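Local structure of putative secreted glycosylhydrolase (Parabacteroides distasonis ATCC 8503, 3IMM) at residues Phe49-Ser63 with Asp188-Leu201. The protein is probably a secreted glycoside hydrolase of the 3-keto-disaccharide hydrolase family, with a concanavalin-like beta-sandwich fold, and binds a sodium ion. Sequence-based numbering, arbitrary orientation.
Sequences FELDLDFKTDVGTNS and DSLIWFRNIKIRSL. With NA (sodium ion), chain D.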
loop_
_atom_site.group_PDB
_atom_site.type_symbol
_atom_site.label_atom_id
_atom_site.label_comp_id
_atom_site.label_asym_id
_atom_site.label_seq_id
_atom_site.Cartn_x
_atom_site.Cartn_y
_atom_site.Cartn_z
ATOM N N PHE A 49 -4.578 -2.465 13.548
ATOM C CA PHE A 49 -4.072 -3.697 13.027
ATOM C C PHE A 49 -2.633 -3.550 12.525
ATOM O O PHE A 49 -2.137 -2.460 12.372
ATOM C CB PHE A 49 -4.990 -4.163 11.895
ATOM C CG PHE A 49 -4.984 -3.286 10.690
ATOM C CD1 PHE A 49 -3.988 -3.408 9.714
ATOM C CD2 PHE A 49 -6.004 -2.365 10.486
ATOM C CE1 PHE A 49 -4.006 -2.600 8.566
ATOM C CE2 PHE A 49 -6.009 -1.545 9.365
ATOM C CZ PHE A 49 -5.016 -1.666 8.404
ATOM N N GLU A 50 -1.975 -4.690 12.353
ATOM C CA GLU A 50 -0.763 -4.775 11.587
ATOM C C GLU A 50 -0.938 -5.770 10.449
ATOM O O GLU A 50 -1.476 -6.913 10.637
ATOM C CB GLU A 50 0.459 -5.101 12.451
ATOM C CG GLU A 50 0.385 -6.291 13.278
ATOM C CD GLU A 50 1.575 -6.403 14.230
ATOM O OE1 GLU A 50 2.561 -5.670 14.070
ATOM O OE2 GLU A 50 1.507 -7.218 15.146
ATOM N N LEU A 51 -0.525 -5.308 9.267
ATOM C CA LEU A 51 -0.645 -6.045 8.030
ATOM C C LEU A 51 0.773 -6.414 7.615
ATOM O O LEU A 51 1.646 -5.560 7.570
ATOM C CB LEU A 51 -1.357 -5.162 6.992
ATOM C CG LEU A 51 -1.492 -5.624 5.535
ATOM C CD1 LEU A 51 -2.458 -6.801 5.432
ATOM C CD2 LEU A 51 -1.942 -4.470 4.628
ATOM N N ASP A 52 0.991 -7.700 7.354
ATOM C CA ASP A 52 2.241 -8.237 6.809
ATOM C C ASP A 52 1.989 -8.760 5.411
ATOM O O ASP A 52 0.924 -9.372 5.127
ATOM C CB ASP A 52 2.707 -9.433 7.634
ATOM C CG ASP A 52 3.769 -9.097 8.606
ATOM O OD1 ASP A 52 3.761 -7.999 9.144
ATOM O OD2 ASP A 52 4.608 -9.954 8.828
ATOM N N LEU A 53 2.978 -8.562 4.547
ATOM C CA LEU A 53 2.925 -9.121 3.212
ATOM C C LEU A 53 4.319 -9.208 2.624
ATOM O O LEU A 53 5.190 -8.407 2.946
ATOM C CB LEU A 53 2.054 -8.261 2.311
ATOM C CG LEU A 53 2.463 -6.801 2.031
ATOM C CD1 LEU A 53 2.034 -6.385 0.643
ATOM C CD2 LEU A 53 1.909 -5.819 3.076
ATOM N N ASP A 54 4.516 -10.195 1.765
ATOM C CA ASP A 54 5.715 -10.311 0.968
ATOM C C ASP A 54 5.314 -9.738 -0.355
ATOM O O ASP A 54 4.140 -9.861 -0.740
ATOM C CB ASP A 54 6.134 -11.778 0.779
ATOM C CG ASP A 54 6.412 -12.513 2.107
ATOM O OD1 ASP A 54 6.568 -11.851 3.149
ATOM O OD2 ASP A 54 6.465 -13.775 2.109
ATOM N N PHE A 55 6.261 -9.098 -1.050
ATOM C CA PHE A 55 6.068 -8.745 -2.434
ATOM C C PHE A 55 7.371 -8.849 -3.218
ATOM O O PHE A 55 8.475 -8.730 -2.643
ATOM C CB PHE A 55 5.461 -7.356 -2.554
ATOM C CG PHE A 55 6.362 -6.258 -2.132
ATOM C CD1 PHE A 55 7.208 -5.631 -3.069
ATOM C CD2 PHE A 55 6.361 -5.802 -0.817
ATOM C CE1 PHE A 55 8.033 -4.582 -2.686
ATOM C CE2 PHE A 55 7.209 -4.763 -0.420
ATOM C CZ PHE A 55 8.046 -4.161 -1.344
ATOM N N LYS A 56 7.235 -9.098 -4.526
ATOM C CA LYS A 56 8.369 -9.131 -5.477
ATOM C C LYS A 56 8.085 -8.153 -6.607
ATOM O O LYS A 56 6.998 -8.118 -7.160
ATOM C CB LYS A 56 8.522 -10.550 -6.035
ATOM C CG LYS A 56 9.607 -10.791 -7.094
ATOM C CD LYS A 56 9.739 -12.314 -7.429
ATOM C CE LYS A 56 8.573 -12.801 -8.251
ATOM N NZ LYS A 56 8.746 -14.173 -8.744
ATOM N N THR A 57 9.075 -7.365 -6.966
ATOM C CA THR A 57 8.905 -6.410 -8.042
ATOM C C THR A 57 9.436 -6.921 -9.361
ATOM O O THR A 57 10.188 -7.895 -9.429
ATOM C CB THR A 57 9.609 -5.067 -7.722
ATOM O OG1 THR A 57 11.019 -5.263 -7.755
ATOM C CG2 THR A 57 9.177 -4.546 -6.351
ATOM N N ASP A 58 8.960 -6.242 -10.395
ATOM C CA ASP A 58 9.501 -6.226 -11.730
ATOM C C ASP A 58 10.237 -4.879 -11.920
ATOM O O ASP A 58 10.075 -3.929 -11.119
ATOM C CB ASP A 58 8.306 -6.208 -12.676
ATOM C CG ASP A 58 8.457 -7.082 -13.870
ATOM O OD1 ASP A 58 9.541 -7.669 -14.065
ATOM O OD2 ASP A 58 7.435 -7.223 -14.591
ATOM N N VAL A 59 10.979 -4.755 -13.016
ATOM C CA VAL A 59 11.628 -3.511 -13.337
ATOM C C VAL A 59 10.507 -2.492 -13.517
ATOM O O VAL A 59 9.581 -2.733 -14.268
ATOM C CB VAL A 59 12.554 -3.605 -14.606
ATOM C CG1 VAL A 59 13.013 -2.227 -15.041
ATOM C CG2 VAL A 59 13.775 -4.491 -14.313
ATOM N N GLY A 60 10.554 -1.421 -12.736
ATOM C CA GLY A 60 9.644 -0.287 -12.882
ATOM C C GLY A 60 8.291 -0.443 -12.226
ATOM O O GLY A 60 7.404 0.375 -12.460
ATOM N N THR A 61 8.123 -1.495 -11.414
ATOM C CA THR A 61 6.905 -1.665 -10.618
ATOM C C THR A 61 6.465 -0.400 -9.860
ATOM O O THR A 61 7.265 0.249 -9.204
ATOM C CB THR A 61 7.093 -2.819 -9.619
ATOM O OG1 THR A 61 7.122 -4.032 -10.352
ATOM C CG2 THR A 61 5.963 -2.886 -8.599
ATOM N N ASN A 62 5.190 -0.061 -9.971
ATOM C CA ASN A 62 4.592 1.019 -9.191
ATOM C C ASN A 62 3.197 0.562 -8.752
ATOM O O ASN A 62 2.282 0.464 -9.556
ATOM C CB ASN A 62 4.526 2.348 -10.012
ATOM C CG ASN A 62 3.889 3.506 -9.229
ATOM O OD1 ASN A 62 3.324 3.328 -8.140
ATOM N ND2 ASN A 62 3.984 4.702 -9.788
ATOM N N SER A 63 3.052 0.264 -7.477
ATOM C CA SER A 63 1.818 -0.337 -6.951
ATOM C C SER A 63 1.614 0.188 -5.524
ATOM O O SER A 63 2.197 1.179 -5.155
ATOM C CB SER A 63 1.921 -1.864 -7.010
ATOM O OG SER A 63 0.692 -2.496 -6.649
ATOM N N ASP A 188 3.071 -2.734 -18.065
ATOM C CA ASP A 188 3.881 -3.914 -18.327
ATOM C C ASP A 188 4.651 -4.455 -17.133
ATOM O O ASP A 188 5.113 -5.565 -17.201
ATOM C CB ASP A 188 4.884 -3.625 -19.452
ATOM C CG ASP A 188 4.248 -3.659 -20.836
ATOM O OD1 ASP A 188 3.147 -4.237 -21.023
ATOM O OD2 ASP A 188 4.894 -3.102 -21.730
ATOM N N SER A 189 4.830 -3.656 -16.072
ATOM C CA SER A 189 5.550 -4.113 -14.876
ATOM C C SER A 189 4.597 -4.908 -13.989
ATOM O O SER A 189 3.507 -4.430 -13.634
ATOM C CB SER A 189 6.123 -2.932 -14.106
ATOM O OG SER A 189 7.036 -2.218 -14.917
ATOM N N LEU A 190 4.986 -6.134 -13.664
ATOM C CA LEU A 190 4.170 -6.955 -12.796
ATOM C C LEU A 190 4.566 -6.721 -11.342
ATOM O O LEU A 190 5.568 -6.070 -11.032
ATOM C CB LEU A 190 4.304 -8.424 -13.159
ATOM C CG LEU A 190 4.181 -8.820 -14.643
ATOM C CD1 LEU A 190 4.163 -10.374 -14.750
ATOM C CD2 LEU A 190 2.942 -8.235 -15.288
ATOM N N ILE A 191 3.718 -7.224 -10.461
ATOM C CA ILE A 191 3.973 -7.280 -9.040
ATOM C C ILE A 191 3.344 -8.586 -8.532
ATOM O O ILE A 191 2.329 -9.030 -9.054
ATOM C CB ILE A 191 3.441 -5.999 -8.306
ATOM C CG1 ILE A 191 3.926 -6.033 -6.843
ATOM C CG2 ILE A 191 1.948 -5.915 -8.406
ATOM C CD1 ILE A 191 3.822 -4.719 -6.020
ATOM N N TRP A 192 4.012 -9.249 -7.586
ATOM C CA TRP A 192 3.554 -10.484 -6.986
ATOM C C TRP A 192 3.466 -10.334 -5.485
ATOM O O TRP A 192 4.377 -9.770 -4.862
ATOM C CB TRP A 192 4.548 -11.607 -7.301
ATOM C CG TRP A 192 4.685 -11.934 -8.776
ATOM C CD1 TRP A 192 3.986 -12.867 -9.452
ATOM C CD2 TRP A 192 5.584 -11.346 -9.728
ATOM N NE1 TRP A 192 4.390 -12.926 -10.767
ATOM C CE2 TRP A 192 5.373 -11.997 -10.960
ATOM C CE3 TRP A 192 6.545 -10.332 -9.661
ATOM C CZ2 TRP A 192 6.079 -11.666 -12.122
ATOM C CZ3 TRP A 192 7.253 -10.015 -10.806
ATOM C CH2 TRP A 192 7.010 -10.680 -12.024
ATOM N N PHE A 193 2.394 -10.884 -4.898
ATOM C CA PHE A 193 2.237 -10.882 -3.461
ATOM C C PHE A 193 2.124 -12.281 -2.853
ATOM O O PHE A 193 1.654 -13.252 -3.502
ATOM C CB PHE A 193 0.999 -10.111 -3.042
ATOM C CG PHE A 193 0.874 -8.738 -3.647
ATOM C CD1 PHE A 193 1.392 -7.633 -3.020
ATOM C CD2 PHE A 193 0.162 -8.577 -4.850
ATOM C CE1 PHE A 193 1.225 -6.394 -3.565
ATOM C CE2 PHE A 193 -0.008 -7.337 -5.407
ATOM C CZ PHE A 193 0.533 -6.236 -4.767
ATOM N N ARG A 194 2.526 -12.390 -1.593
ATOM C CA ARG A 194 2.324 -13.624 -0.853
ATOM C C ARG A 194 2.388 -13.437 0.637
ATOM O O ARG A 194 2.798 -12.388 1.134
ATOM C CB ARG A 194 3.277 -14.736 -1.265
ATOM C CG ARG A 194 4.613 -14.499 -0.849
ATOM C CD ARG A 194 5.545 -15.705 -1.047
ATOM N NE ARG A 194 6.758 -15.219 -0.420
ATOM C CZ ARG A 194 8.003 -15.514 -0.728
ATOM N NH1 ARG A 194 8.282 -16.388 -1.655
ATOM N NH2 ARG A 194 8.984 -14.910 -0.046
ATOM N N ASN A 195 1.927 -14.453 1.351
ATOM C CA ASN A 195 1.867 -14.398 2.800
ATOM C C ASN A 195 1.216 -13.097 3.301
ATOM O O ASN A 195 1.716 -12.482 4.207
ATOM C CB ASN A 195 3.284 -14.550 3.394
ATOM C CG ASN A 195 3.840 -15.926 3.193
ATOM O OD1 ASN A 195 3.159 -16.903 3.483
ATOM N ND2 ASN A 195 5.082 -16.016 2.735
ATOM N N ILE A 196 0.077 -12.722 2.728
ATOM C CA ILE A 196 -0.652 -11.527 3.144
ATOM C C ILE A 196 -1.522 -11.904 4.332
ATOM O O ILE A 196 -2.470 -12.713 4.219
ATOM C CB ILE A 196 -1.487 -10.951 2.041
ATOM C CG1 ILE A 196 -0.705 -10.886 0.738
ATOM C CG2 ILE A 196 -1.993 -9.559 2.402
ATOM C CD1 ILE A 196 -1.597 -10.838 -0.465
ATOM N N LYS A 197 -1.186 -11.319 5.476
ATOM C CA LYS A 197 -1.807 -11.644 6.749
ATOM C C LYS A 197 -1.961 -10.434 7.653
ATOM O O LYS A 197 -1.325 -9.403 7.482
ATOM C CB LYS A 197 -1.022 -12.753 7.471
ATOM C CG LYS A 197 0.479 -12.436 7.717
ATOM C CD LYS A 197 1.178 -13.658 8.231
ATOM C CE LYS A 197 2.469 -13.345 9.023
ATOM N NZ LYS A 197 3.097 -14.647 9.464
ATOM N N ILE A 198 -2.845 -10.565 8.608
ATOM C CA ILE A 198 -3.231 -9.452 9.439
ATOM C C ILE A 198 -3.468 -9.951 10.878
ATOM O O ILE A 198 -3.859 -11.092 11.096
ATOM C CB ILE A 198 -4.480 -8.746 8.859
ATOM C CG1 ILE A 198 -4.767 -7.447 9.603
ATOM C CG2 ILE A 198 -5.739 -9.682 8.866
ATOM C CD1 ILE A 198 -5.776 -6.565 8.886
ATOM N N ARG A 199 -3.178 -9.105 11.854
ATOM C CA ARG A 199 -3.671 -9.318 13.210
ATOM C C ARG A 199 -3.898 -7.999 13.909
ATOM O O ARG A 199 -3.377 -6.970 13.498
ATOM C CB ARG A 199 -2.728 -10.184 14.005
ATOM C CG ARG A 199 -1.459 -9.562 14.315
ATOM C CD ARG A 199 -0.607 -10.416 15.255
ATOM N NE ARG A 199 0.716 -9.792 15.296
ATOM C CZ ARG A 199 1.816 -10.372 15.758
ATOM N NH1 ARG A 199 1.788 -11.610 16.218
ATOM N NH2 ARG A 199 2.964 -9.718 15.696
ATOM N N SER A 200 -4.682 -8.028 14.980
ATOM C CA SER A 200 -4.987 -6.814 15.716
ATOM C C SER A 200 -3.803 -6.373 16.563
ATOM O O SER A 200 -2.993 -7.183 16.991
ATOM C CB SER A 200 -6.220 -7.011 16.584
ATOM O OG SER A 200 -7.309 -7.412 15.746
ATOM N N LEU A 201 -3.705 -5.074 16.783
ATOM C CA LEU A 201 -2.714 -4.535 17.703
ATOM C C LEU A 201 -3.268 -4.687 19.141
ATOM O O LEU A 201 -4.480 -4.705 19.374
ATOM C CB LEU A 201 -2.398 -3.074 17.367
ATOM C CG LEU A 201 -1.756 -2.789 16.012
ATOM C CD1 LEU A 201 -1.610 -1.280 15.782
ATOM C CD2 LEU A 201 -0.402 -3.476 15.884
ATOM O OXT LEU A 201 -2.544 -4.850 20.130
HETATM NA NA NA D . 1.504 3.402 -6.189
HETATM O O HOH W 1 -0.307 -7.286 17.418
HETATM O O HOH W 2 4.120 -11.827 5.119
HETATM O O HOH W 3 3.588 -1.563 -12.096
#
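E50 and R199 form a hydrogen-bonded pair across antiparallel strands 49-57 and 191-200, their side chains alongside and pointing the same way. R199 meets E50 OE2 side-on: NE lies 2.7 Å and NH2 2.9 Å from that oxygen, both from one face of the carboxylate, whose plane is turned 30° from the guanidinium. A water also links E50 OE2 to S200 O. With a leucine in place of R199, the buried E50 carboxylate would probably lose both nitrogens that grip OE2, and with them this salt bridge, and be freer to turn.

D54 is held differently. Its carboxylate plane stands 80° from that of the R194 guanidinium, and OD2 takes R194 NE (2.9 Å) on its anti lone pair while N195 ND2 gives the same oxygen an almost linear hydrogen bond (2.7 Å) from above the carboxylate plane. N195 and I196 lie opposite L53 in a beta bulge, where the register slips by one between D52 and D54; the positive phi of N195 falls there. Farther along, K56 bends at chi3 (73°) and lays CE and NZ over one face of W192, NZ 4.5 Å from the centroid of the six-membered ring in a cation-pi contact; CB of L190 lies against the opposite face.

Beyond the strands, D58 OD2 receives L190 N (2.8 Å), while S189 OG donates to V59 O and T61 OG1 to L190 O (2.7 Å), closing the type II turn 58-61 onto 188-201. The chain then enters strand 62-69, where N62 OD1 and S63 O bind sodium with E81 and Q83.

L51, L53, F193 and I198 carry the other face, turned to I180, L182 and V65 of the second sheet of the sandwich, while strand 122-130 pairs with the far edge of 49-57.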